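Local coordinates for heavy metal cation tricomponent efflux pump ZneA(CzcA-like) (Cupriavidus metallidurans, PDB 4K0J), which probably exports zinc ions across the inner membrane in exchange for protons, as an RND-family pump of a tripartite heavy-metal efflux system, at residues M184-P189 with R259-N264. Numbering follows the deposited sequence.
Sequences MLEFDP and RVVLGN
Met184 and Val261 form an antiparallel hydrogen-bonded pair that joins strand 182-187 to strand 259-263. Met184 N gives a hydrogen bond to Val261 O at 2.9 Å, and Val261 N returns one to Met184 O, also at 2.9 Å; both are nearly straight, with N-H...O angles of 166°. Beyond them Glu186 N reaches Arg259 O by a more bent bond.

The charged contact lies on the face that bears Met184, Glu186 and Val261. The side chains of Glu186 and Arg259 run side by side in the same direction, and Glu186 OE1 makes a salt bridge to Arg259 NH2. Carboxylate and guanidinium planes stand 87° apart, which excludes a coplanar two-pronged bridge; OE1 comes in obliquely, with NH2 its nearest guanidinium atom.

Apolar contacts occupy both faces. Met184 is extended beyond CG, and CE, anti to CB (chi3 -169°), lies 3.6 Å from Gly263 CA. On the other face Leu185 CD2 lies 3.7 Å from Val260 CB and rests on the Arg259-Val260 peptide, while Leu185 CD1 sits over the centre of the Phe187 ring. Val260 also packs on helix 236-239.

Strand 182-187 lies between 259-263 (antiparallel), outermost in this mixed sheet within the chain, and 750-758 (parallel), consistent with the docking (funnel) domain of RND pumps. Backbone bonds thus fix the edge pairing, and the guanidinium of exposed Arg259 probably offsets the charge of the buried Glu186 carboxylate.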
loop_
_atom_site.group_PDB
_atom_site.type_symbol
_atom_site.label_atom_id
_atom_site.label_comp_id
_atom_site.label_asym_id
_atom_site.label_seq_id
_atom_site.Cartn_x
_atom_site.Cartn_y
_atom_site.Cartn_z
ATOM N N MET C 184 -27.441 -37.443 5.763
ATOM C CA MET C 184 -28.529 -37.053 6.652
ATOM C C MET C 184 -29.404 -38.193 7.155
ATOM O O MET C 184 -29.822 -39.067 6.393
ATOM C CB MET C 184 -29.389 -35.959 6.014
ATOM C CG MET C 184 -30.076 -36.357 4.724
ATOM S SD MET C 184 -30.974 -34.970 4.004
ATOM C CE MET C 184 -31.922 -35.798 2.732
ATOM N N LEU C 185 -29.660 -38.168 8.458
ATOM C CA LEU C 185 -30.626 -39.062 9.076
ATOM C C LEU C 185 -31.973 -38.369 9.058
ATOM O O LEU C 185 -32.068 -37.177 9.342
ATOM C CB LEU C 185 -30.219 -39.381 10.517
ATOM C CG LEU C 185 -31.085 -40.333 11.357
ATOM C CD1 LEU C 185 -32.212 -39.607 12.082
ATOM C CD2 LEU C 185 -31.641 -41.474 10.516
ATOM N N GLU C 186 -33.017 -39.123 8.734
ATOM C CA GLU C 186 -34.360 -38.564 8.667
ATOM C C GLU C 186 -35.205 -38.966 9.878
ATOM O O GLU C 186 -35.921 -39.970 9.849
ATOM C CB GLU C 186 -35.028 -38.968 7.355
ATOM C CG GLU C 186 -34.226 -38.547 6.133
ATOM C CD GLU C 186 -34.998 -38.698 4.837
ATOM O OE1 GLU C 186 -35.893 -39.570 4.765
ATOM O OE2 GLU C 186 -34.714 -37.937 3.887
ATOM N N PHE C 187 -35.107 -38.161 10.935
ATOM C CA PHE C 187 -35.784 -38.414 12.208
ATOM C C PHE C 187 -37.298 -38.589 12.115
ATOM O O PHE C 187 -37.968 -37.989 11.272
ATOM C CB PHE C 187 -35.498 -37.281 13.198
ATOM C CG PHE C 187 -34.232 -37.453 13.975
ATOM C CD1 PHE C 187 -34.127 -38.434 14.948
ATOM C CD2 PHE C 187 -33.149 -36.623 13.750
ATOM C CE1 PHE C 187 -32.957 -38.593 15.675
ATOM C CE2 PHE C 187 -31.977 -36.776 14.473
ATOM C CZ PHE C 187 -31.882 -37.761 15.436
ATOM N N ASP C 188 -37.819 -39.423 13.008
ATOM C CA ASP C 188 -39.248 -39.511 13.255
ATOM C C ASP C 188 -39.445 -39.311 14.750
ATOM O O ASP C 188 -39.215 -40.231 15.536
ATOM C CB ASP C 188 -39.800 -40.869 12.825
ATOM C CG ASP C 188 -41.283 -41.012 13.113
ATOM O OD1 ASP C 188 -42.009 -40.001 13.020
ATOM O OD2 ASP C 188 -41.723 -42.136 13.435
ATOM N N PRO C 189 -39.865 -38.100 15.146
ATOM C CA PRO C 189 -40.011 -37.673 16.545
ATOM C C PRO C 189 -40.880 -38.604 17.395
ATOM O O PRO C 189 -40.893 -38.463 18.619
ATOM C CB PRO C 189 -40.676 -36.299 16.421
ATOM C CG PRO C 189 -40.263 -35.807 15.081
ATOM C CD PRO C 189 -40.224 -37.025 14.205
ATOM N N ARG C 259 -34.456 -43.222 8.755
ATOM C CA ARG C 259 -33.713 -43.554 7.551
ATOM C C ARG C 259 -32.470 -42.685 7.418
ATOM O O ARG C 259 -32.567 -41.497 7.118
ATOM C CB ARG C 259 -34.616 -43.374 6.328
ATOM C CG ARG C 259 -34.012 -43.828 5.016
ATOM C CD ARG C 259 -35.068 -43.887 3.919
ATOM N NE ARG C 259 -35.663 -42.580 3.648
ATOM C CZ ARG C 259 -35.259 -41.761 2.681
ATOM N NH1 ARG C 259 -34.258 -42.112 1.885
ATOM N NH2 ARG C 259 -35.859 -40.591 2.506
ATOM N N VAL C 260 -31.302 -43.273 7.661
ATOM C CA VAL C 260 -30.042 -42.570 7.432
ATOM C C VAL C 260 -29.561 -42.783 5.999
ATOM O O VAL C 260 -29.198 -43.893 5.607
ATOM C CB VAL C 260 -28.940 -42.986 8.435
ATOM C CG1 VAL C 260 -28.940 -44.494 8.648
ATOM C CG2 VAL C 260 -27.575 -42.490 7.967
ATOM N N VAL C 261 -29.569 -41.713 5.215
ATOM C CA VAL C 261 -29.231 -41.814 3.804
ATOM C C VAL C 261 -28.408 -40.633 3.323
ATOM O O VAL C 261 -28.211 -39.651 4.046
ATOM C CB VAL C 261 -30.498 -41.877 2.929
ATOM C CG1 VAL C 261 -31.129 -43.255 2.994
ATOM C CG2 VAL C 261 -31.488 -40.789 3.349
ATOM N N LEU C 262 -27.932 -40.742 2.089
ATOM C CA LEU C 262 -27.370 -39.610 1.375
ATOM C C LEU C 262 -28.503 -38.635 1.060
ATOM O O LEU C 262 -29.680 -38.991 1.116
ATOM C CB LEU C 262 -26.729 -40.080 0.071
ATOM C CG LEU C 262 -25.255 -39.773 -0.171
ATOM C CD1 LEU C 262 -24.377 -40.628 0.729
ATOM C CD2 LEU C 262 -24.913 -39.985 -1.641
ATOM N N GLY C 263 -28.149 -37.404 0.725
ATOM C CA GLY C 263 -29.151 -36.399 0.439
ATOM C C GLY C 263 -28.545 -35.068 0.052
ATOM O O GLY C 263 -27.327 -34.939 -0.107
ATOM N N ASN C 264 -29.412 -34.075 -0.097
ATOM C CA ASN C 264 -29.005 -32.741 -0.495
ATOM C C ASN C 264 -29.820 -31.702 0.255
ATOM O O ASN C 264 -30.997 -31.919 0.532
ATOM C CB ASN C 264 -29.213 -32.572 -1.995
ATOM C CG ASN C 264 -30.646 -32.812 -2.410
ATOM O OD1 ASN C 264 -31.061 -33.953 -2.623
ATOM N ND2 ASN C 264 -31.415 -31.736 -2.524
#